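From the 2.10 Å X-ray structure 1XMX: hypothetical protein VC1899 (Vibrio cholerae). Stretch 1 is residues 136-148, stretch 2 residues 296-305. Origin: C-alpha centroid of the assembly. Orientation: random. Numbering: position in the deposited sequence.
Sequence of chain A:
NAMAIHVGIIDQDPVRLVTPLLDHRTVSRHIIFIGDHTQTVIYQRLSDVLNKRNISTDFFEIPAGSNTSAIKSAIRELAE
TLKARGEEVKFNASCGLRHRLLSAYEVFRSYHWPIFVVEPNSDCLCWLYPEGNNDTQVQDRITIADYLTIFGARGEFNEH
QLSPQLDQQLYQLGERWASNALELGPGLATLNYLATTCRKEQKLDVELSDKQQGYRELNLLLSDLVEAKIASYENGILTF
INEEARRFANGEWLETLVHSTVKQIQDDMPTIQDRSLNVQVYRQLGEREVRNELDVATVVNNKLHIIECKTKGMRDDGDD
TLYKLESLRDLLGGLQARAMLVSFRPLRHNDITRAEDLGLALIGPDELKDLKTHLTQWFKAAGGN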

ATOM      1  N   THR A 136      15.884  -2.129  18.046  1.00 19.46           N
ATOM      2  CA  THR A 136      15.154  -0.881  17.869  1.00 20.16           C
ATOM      3  C   THR A 136      14.016  -1.136  16.876  1.00 18.65           C
ATOM      4  O   THR A 136      14.023  -2.116  16.112  1.00 20.33           O
ATOM      5  CB  THR A 136      16.083   0.251  17.330  1.00 19.75           C
ATOM      6  OG1 THR A 136      16.714  -0.188  16.141  1.00 20.66           O
ATOM      7  CG2 THR A 136      17.206   0.551  18.294  1.00 20.83           C
ATOM      8  N   GLN A 137      13.057  -0.235  16.855  1.00 17.04           N
ATOM      9  CA  GLN A 137      11.932  -0.365  15.953  1.00 15.89           C
ATOM     10  C   GLN A 137      12.398   0.324  14.657  1.00 15.65           C
ATOM     11  O   GLN A 137      12.850   1.427  14.681  1.00 16.82           O
ATOM     12  CB  GLN A 137      10.728   0.335  16.609  1.00 15.74           C
ATOM     13  CG  GLN A 137       9.559   0.652  15.721  1.00 16.55           C
ATOM     14  CD  GLN A 137       9.012  -0.584  15.021  1.00 13.30           C
ATOM     15  OE1 GLN A 137       8.766  -0.559  13.818  1.00 17.35           O
ATOM     16  NE2 GLN A 137       8.793  -1.653  15.788  1.00 12.56           N
ATOM     17  N   VAL A 138      12.352  -0.334  13.515  1.00 15.90           N
ATOM     18  CA  VAL A 138      12.790   0.336  12.284  1.00 14.92           C
ATOM     19  C   VAL A 138      11.932   1.542  11.950  1.00 16.97           C
ATOM     20  O   VAL A 138      10.717   1.467  12.045  1.00 17.59           O
ATOM     21  CB  VAL A 138      12.776  -0.637  11.122  1.00 16.59           C
ATOM     22  CG1 VAL A 138      13.198   0.091   9.812  1.00 12.09           C
ATOM     23  CG2 VAL A 138      13.742  -1.844  11.461  1.00 11.68           C
ATOM     24  N   GLN A 139      12.541   2.672  11.572  1.00 16.35           N
ATOM     25  CA  GLN A 139      11.720   3.858  11.323  1.00 16.94           C
ATOM     26  C   GLN A 139      10.891   3.582  10.083  1.00 17.66           C
ATOM     27  O   GLN A 139      11.235   2.685   9.305  1.00 18.05           O
ATOM     28  CB  GLN A 139      12.603   5.080  11.082  1.00 16.83           C
ATOM     29  CG  GLN A 139      13.374   5.487  12.324  1.00 17.18           C
ATOM     30  CD  GLN A 139      14.137   6.759  12.118  1.00 17.93           C
ATOM     31  OE1 GLN A 139      14.373   7.177  10.994  1.00 18.71           O
ATOM     32  NE2 GLN A 139      14.486   7.413  13.209  1.00 17.41           N
ATOM     33  N   ASP A 140       9.875   4.420   9.858  1.00 16.15           N
ATOM     34  CA  ASP A 140       8.882   4.257   8.820  1.00 16.30           C
ATOM     35  C   ASP A 140       9.096   5.322   7.764  1.00 17.31           C
ATOM     36  O   ASP A 140       8.573   6.412   7.876  1.00 16.44           O
ATOM     37  CB  ASP A 140       7.491   4.381   9.461  1.00 15.90           C
ATOM     38  CG  ASP A 140       7.229   3.259  10.481  1.00 15.34           C
ATOM     39  OD1 ASP A 140       7.718   2.178  10.169  1.00 14.58           O
ATOM     40  OD2 ASP A 140       6.600   3.459  11.568  1.00 13.33           O
ATOM     41  N   ARG A 141       9.865   4.997   6.731  1.00 19.46           N
ATOM     42  CA  ARG A 141      10.370   5.968   5.750  1.00 19.17           C
ATOM     43  C   ARG A 141      10.025   5.628   4.304  1.00 20.24           C
ATOM     44  O   ARG A 141       9.809   6.513   3.482  1.00 20.92           O
ATOM     45  CB  ARG A 141      11.900   6.037   5.839  1.00 20.12           C
ATOM     46  CG  ARG A 141      12.458   6.498   7.214  1.00 19.06           C
ATOM     47  CD  ARG A 141      11.998   7.846   7.553  1.00 18.72           C
ATOM     48  NE  ARG A 141      12.609   8.252   8.817  1.00 20.01           N
ATOM     49  CZ  ARG A 141      12.359   9.398   9.436  1.00 19.13           C
ATOM     50  NH1 ARG A 141      11.473  10.246   8.924  1.00 16.56           N
ATOM     51  NH2 ARG A 141      12.996   9.685  10.579  1.00 19.23           N
ATOM     52  N   ILE A 142      10.049   4.353   3.963  1.00 21.50           N
ATOM     53  CA  ILE A 142       9.720   3.903   2.600  1.00 19.13           C
ATOM     54  C   ILE A 142       8.333   4.386   2.153  1.00 21.58           C
ATOM     55  O   ILE A 142       7.381   4.479   2.955  1.00 20.96           O
ATOM     56  CB  ILE A 142       9.899   2.351   2.480  1.00 19.39           C
ATOM     57  CG1 ILE A 142      10.174   1.923   1.031  1.00 18.16           C
ATOM     58  CG2 ILE A 142       8.737   1.560   3.126  1.00 16.47           C
ATOM     59  CD1 ILE A 142       9.908   0.481   0.844  1.00 20.37           C
ATOM     60  N   THR A 143       8.224   4.760   0.870  1.00 21.77           N
ATOM     61  CA  THR A 143       6.967   5.244   0.327  1.00 20.55           C
ATOM     62  C   THR A 143       6.265   4.173  -0.474  1.00 20.06           C
ATOM     63  O   THR A 143       6.843   3.149  -0.783  1.00 21.36           O
ATOM     64  CB  THR A 143       7.223   6.388  -0.625  1.00 19.22           C
ATOM     65  OG1 THR A 143       8.040   5.891  -1.697  1.00 19.90           O
ATOM     66  CG2 THR A 143       7.904   7.514   0.107  1.00 18.90           C
ATOM     67  N   ILE A 144       5.002   4.422  -0.820  1.00 20.22           N
ATOM     68  CA  ILE A 144       4.228   3.585  -1.794  1.00 19.37           C
ATOM     69  C   ILE A 144       4.963   3.426  -3.123  1.00 19.14           C
ATOM     70  O   ILE A 144       5.008   2.336  -3.701  1.00 18.14           O
ATOM     71  CB  ILE A 144       2.828   4.213  -2.093  1.00 18.17           C
ATOM     72  CG1 ILE A 144       2.003   4.295  -0.815  1.00 18.37           C
ATOM     73  CG2 ILE A 144       2.077   3.409  -3.234  1.00 20.47           C
ATOM     74  CD1 ILE A 144       0.918   5.363  -0.786  1.00 16.29           C
ATOM     75  N   ALA A 145       5.541   4.519  -3.605  1.00 21.09           N
ATOM     76  CA  ALA A 145       6.226   4.537  -4.893  1.00 22.27           C
ATOM     77  C   ALA A 145       7.372   3.582  -4.872  1.00 23.65           C
ATOM     78  O   ALA A 145       7.582   2.823  -5.836  1.00 25.01           O
ATOM     79  CB  ALA A 145       6.703   5.907  -5.186  1.00 22.49           C
ATOM     80  N   ASP A 146       8.110   3.599  -3.754  1.00 25.15           N
ATOM     81  CA  ASP A 146       9.282   2.736  -3.540  1.00 22.89           C
ATOM     82  C   ASP A 146       8.863   1.318  -3.447  1.00 23.18           C
ATOM     83  O   ASP A 146       9.551   0.415  -3.983  1.00 24.28           O
ATOM     84  CB  ASP A 146       9.906   3.060  -2.221  1.00 24.54           C
ATOM     85  CG  ASP A 146      10.746   4.268  -2.294  1.00 26.75           C
ATOM     86  OD1 ASP A 146      11.120   4.635  -3.457  1.00 28.89           O
ATOM     87  OD2 ASP A 146      11.020   4.837  -1.201  1.00 28.28           O
ATOM     88  N   TYR A 147       7.734   1.117  -2.759  1.00 21.34           N
ATOM     89  CA  TYR A 147       7.178  -0.215  -2.599  1.00 19.99           C
ATOM     90  C   TYR A 147       6.826  -0.817  -3.934  1.00 20.44           C
ATOM     91  O   TYR A 147       7.149  -1.971  -4.192  1.00 20.43           O
ATOM     92  CB  TYR A 147       5.904  -0.174  -1.759  1.00 19.97           C
ATOM     93  CG  TYR A 147       6.037  -1.063  -0.550  1.00 19.99           C
ATOM     94  CD1 TYR A 147       5.914  -2.437  -0.663  1.00 19.86           C
ATOM     95  CD2 TYR A 147       6.322  -0.532   0.706  1.00 20.19           C
ATOM     96  CE1 TYR A 147       6.050  -3.257   0.444  1.00 19.32           C
ATOM     97  CE2 TYR A 147       6.465  -1.355   1.837  1.00 18.61           C
ATOM     98  CZ  TYR A 147       6.308  -2.708   1.685  1.00 18.46           C
ATOM     99  OH  TYR A 147       6.438  -3.534   2.761  1.00 19.17           O
ATOM    100  N   LEU A 148       6.167  -0.046  -4.799  1.00 19.66           N
ATOM    101  CA  LEU A 148       5.813  -0.580  -6.097  1.00 19.60           C
ATOM    102  C   LEU A 148       7.044  -0.920  -6.916  1.00 20.20           C
ATOM    103  O   LEU A 148       7.074  -1.984  -7.565  1.00 23.36           O
ATOM    104  CB  LEU A 148       4.856   0.328  -6.865  1.00 19.79           C
ATOM    105  CG  LEU A 148       3.529   0.606  -6.133  1.00 21.18           C
ATOM    106  CD1 LEU A 148       2.722   1.677  -6.828  1.00 18.48           C
ATOM    107  CD2 LEU A 148       2.696  -0.643  -5.988  1.00 19.93           C
ATOM    108  N   VAL A 296      -7.351   3.672  -2.265  1.00 18.94           N
ATOM    109  CA  VAL A 296      -6.531   4.356  -1.266  1.00 19.49           C
ATOM    110  C   VAL A 296      -5.422   3.393  -0.935  1.00 19.59           C
ATOM    111  O   VAL A 296      -5.662   2.217  -0.623  1.00 22.07           O
ATOM    112  CB  VAL A 296      -7.313   4.720   0.034  1.00 19.44           C
ATOM    113  CG1 VAL A 296      -6.402   5.549   1.052  1.00 19.76           C
ATOM    114  CG2 VAL A 296      -8.583   5.464  -0.305  1.00 15.69           C
ATOM    115  N   ALA A 297      -4.202   3.865  -1.085  1.00 18.73           N
ATOM    116  CA  ALA A 297      -3.022   3.084  -0.743  1.00 19.14           C
ATOM    117  C   ALA A 297      -2.298   3.790   0.398  1.00 19.02           C
ATOM    118  O   ALA A 297      -2.161   5.016   0.371  1.00 17.92           O
ATOM    119  CB  ALA A 297      -2.092   2.983  -1.937  1.00 18.07           C
ATOM    120  N   THR A 298      -1.829   3.012   1.383  1.00 19.66           N
ATOM    121  CA  THR A 298      -0.936   3.514   2.442  1.00 22.44           C
ATOM    122  C   THR A 298       0.262   2.587   2.662  1.00 20.84           C
ATOM    123  O   THR A 298       0.271   1.428   2.223  1.00 21.07           O
ATOM    124  CB  THR A 298      -1.641   3.668   3.800  1.00 22.34           C
ATOM    125  OG1 THR A 298      -2.130   2.394   4.220  1.00 25.53           O
ATOM    126  CG2 THR A 298      -2.816   4.582   3.704  1.00 21.19           C
ATOM    127  N   VAL A 299       1.300   3.113   3.302  1.00 19.61           N
ATOM    128  CA  VAL A 299       2.293   2.245   3.941  1.00 16.12           C
ATOM    129  C   VAL A 299       2.186   2.563   5.443  1.00 18.13           C
ATOM    130  O   VAL A 299       2.179   3.753   5.847  1.00 17.01           O
ATOM    131  CB  VAL A 299       3.760   2.480   3.401  1.00 15.77           C
ATOM    132  CG1 VAL A 299       4.762   1.513   4.087  1.00 13.15           C
ATOM    133  CG2 VAL A 299       3.829   2.279   1.897  1.00 13.73           C
ATOM    134  N   VAL A 300       2.173   1.507   6.264  1.00 15.86           N
ATOM    135  CA  VAL A 300       2.061   1.637   7.692  1.00 14.73           C
ATOM    136  C   VAL A 300       3.004   0.639   8.316  1.00 16.03           C
ATOM    137  O   VAL A 300       2.919  -0.526   8.006  1.00 14.80           O
ATOM    138  CB  VAL A 300       0.642   1.259   8.179  1.00 15.76           C
ATOM    139  CG1 VAL A 300       0.495   1.532   9.660  1.00 12.17           C
ATOM    140  CG2 VAL A 300      -0.448   1.997   7.282  1.00 17.18           C
ATOM    141  N   ASN A 301       3.877   1.105   9.224  1.00 14.64           N
ATOM    142  CA  ASN A 301       4.884   0.275   9.822  1.00 16.70           C
ATOM    143  C   ASN A 301       5.634  -0.508   8.749  1.00 15.83           C
ATOM    144  O   ASN A 301       5.867  -1.724   8.903  1.00 14.92           O
ATOM    145  CB  ASN A 301       4.337  -0.636  10.925  1.00 17.30           C
ATOM    146  CG  ASN A 301       5.483  -1.218  11.791  1.00 16.05           C
ATOM    147  OD1 ASN A 301       6.489  -0.579  11.966  1.00 19.96           O
ATOM    148  ND2 ASN A 301       5.306  -2.405  12.318  1.00 13.73           N
ATOM    149  N   ASN A 302       5.991   0.202   7.674  1.00 14.54           N
ATOM    150  CA  ASN A 302       6.738  -0.365   6.569  1.00 14.25           C
ATOM    151  C   ASN A 302       6.027  -1.522   5.826  1.00 16.65           C
ATOM    152  O   ASN A 302       6.688  -2.229   5.069  1.00 12.87           O
ATOM    153  CB  ASN A 302       8.145  -0.802   7.006  1.00 13.60           C
ATOM    154  CG  ASN A 302       9.027   0.366   7.374  1.00 12.99           C
ATOM    155  OD1 ASN A 302       9.117   1.362   6.638  1.00 13.68           O
ATOM    156  ND2 ASN A 302       9.678   0.270   8.539  1.00 12.71           N
ATOM    157  N   LYS A 303       4.709  -1.715   6.068  1.00 16.96           N
ATOM    158  CA  LYS A 303       3.872  -2.694   5.345  1.00 15.32           C
ATOM    159  C   LYS A 303       2.840  -1.978   4.409  1.00 16.39           C
ATOM    160  O   LYS A 303       2.108  -1.055   4.849  1.00 12.13           O
ATOM    161  CB  LYS A 303       3.108  -3.527   6.341  1.00 15.08           C
ATOM    162  CG  LYS A 303       3.934  -4.124   7.394  1.00 15.54           C
ATOM    163  CD  LYS A 303       3.103  -4.837   8.449  1.00 15.34           C
ATOM    164  CE  LYS A 303       4.029  -5.198   9.583  1.00 17.55           C
ATOM    165  NZ  LYS A 303       3.312  -5.919  10.600  1.00 19.36           N
ATOM    166  N   LEU A 304       2.759  -2.416   3.146  1.00 17.20           N
ATOM    167  CA  LEU A 304       1.794  -1.805   2.170  1.00 16.52           C
ATOM    168  C   LEU A 304       0.388  -2.173   2.580  1.00 16.39           C
ATOM    169  O   LEU A 304       0.111  -3.351   2.820  1.00 17.22           O
ATOM    170  CB  LEU A 304       2.049  -2.310   0.751  1.00 14.88           C
ATOM    171  CG  LEU A 304       1.187  -1.672  -0.348  1.00 16.64           C
ATOM    172  CD1 LEU A 304       1.599  -0.180  -0.619  1.00 14.78           C
ATOM    173  CD2 LEU A 304       1.220  -2.511  -1.605  1.00 13.46           C
ATOM    174  N   HIS A 305      -0.472  -1.163   2.737  1.00 16.23           N
ATOM    175  CA  HIS A 305      -1.904  -1.362   3.052  1.00 17.11           C
ATOM    176  C   HIS A 305      -2.739  -0.781   1.912  1.00 19.12           C
ATOM    177  O   HIS A 305      -2.654   0.426   1.621  1.00 18.33           O
ATOM    178  CB  HIS A 305      -2.305  -0.605   4.300  1.00 19.18           C
ATOM    179  CG  HIS A 305      -1.910  -1.289   5.566  1.00 20.21           C
ATOM    180  ND1 HIS A 305      -0.594  -1.583   5.872  1.00 22.20           N
ATOM    181  CD2 HIS A 305      -2.653  -1.781   6.579  1.00 20.98           C
ATOM    182  CE1 HIS A 305      -0.548  -2.202   7.039  1.00 22.44           C
ATOM    183  NE2 HIS A 305      -1.784  -2.324   7.498  1.00 22.16           N
TER
HETATM  184  O   HOH W   1      11.305   2.540   5.744  1.00 12.28           O
HETATM  185  O   HOH W   2       4.156  -5.013   2.729  1.00 18.08           O

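A β-hairpin packs against a loop and the first turn of a helix, joined by apolar side chains from both stretches and by polar contacts at the hairpin turn. The two stretches lie far apart in sequence and bury 618 Å² between them.

The hairpin pairs strand 297-300 with strand 303-305 through a type I' turn from V300 to K303. N301 and N302 occupy the middle of this turn with positive phi, a conformation asparagine tolerates well. N302 loses the most area to the other stretch, 105 Å². N302 ND2 donates a nearly straight hydrogen bond to Q139 O at 3.0 Å. N302 OD1 accepts from water 1 at 2.6 Å, and that water accepts from I142 N at 2.8 Å. The amide thus reaches the loop backbone both directly and through water.

Helix 144-148 runs nearly perpendicular to strand 297-300, with 92° between their directions. T143 caps the helix: D146 N donates to T143 OG1 at 3.1 Å. The CA-to-CB bond of T143 points away from the hairpin.

A297, V299 and L304 point toward the helix stretch. I144 CG1 lies 3.8 Å from V299 CG2, and I144 CD1 reaches A297 CB at 4.0 Å. I142 adds CG2 at 4.1 Å from V299 CG1. These aliphatic side chains suit a buried position, where they pack without needing polar partners.

Y147 serves both kinds of contact. L304 CB sits over one face of its ring, 4.2 Å from the centroid, in a CH-pi contact. Y147 CD2 is 3.9 Å from V299 CG2. At the ring edge, Y147 OH donates to N302 O at 2.7 Å. Water 2 donates to Y147 OH at 2.7 Å and accepts from L304 N at 3.0 Å. The buried hydroxyl is therefore satisfied.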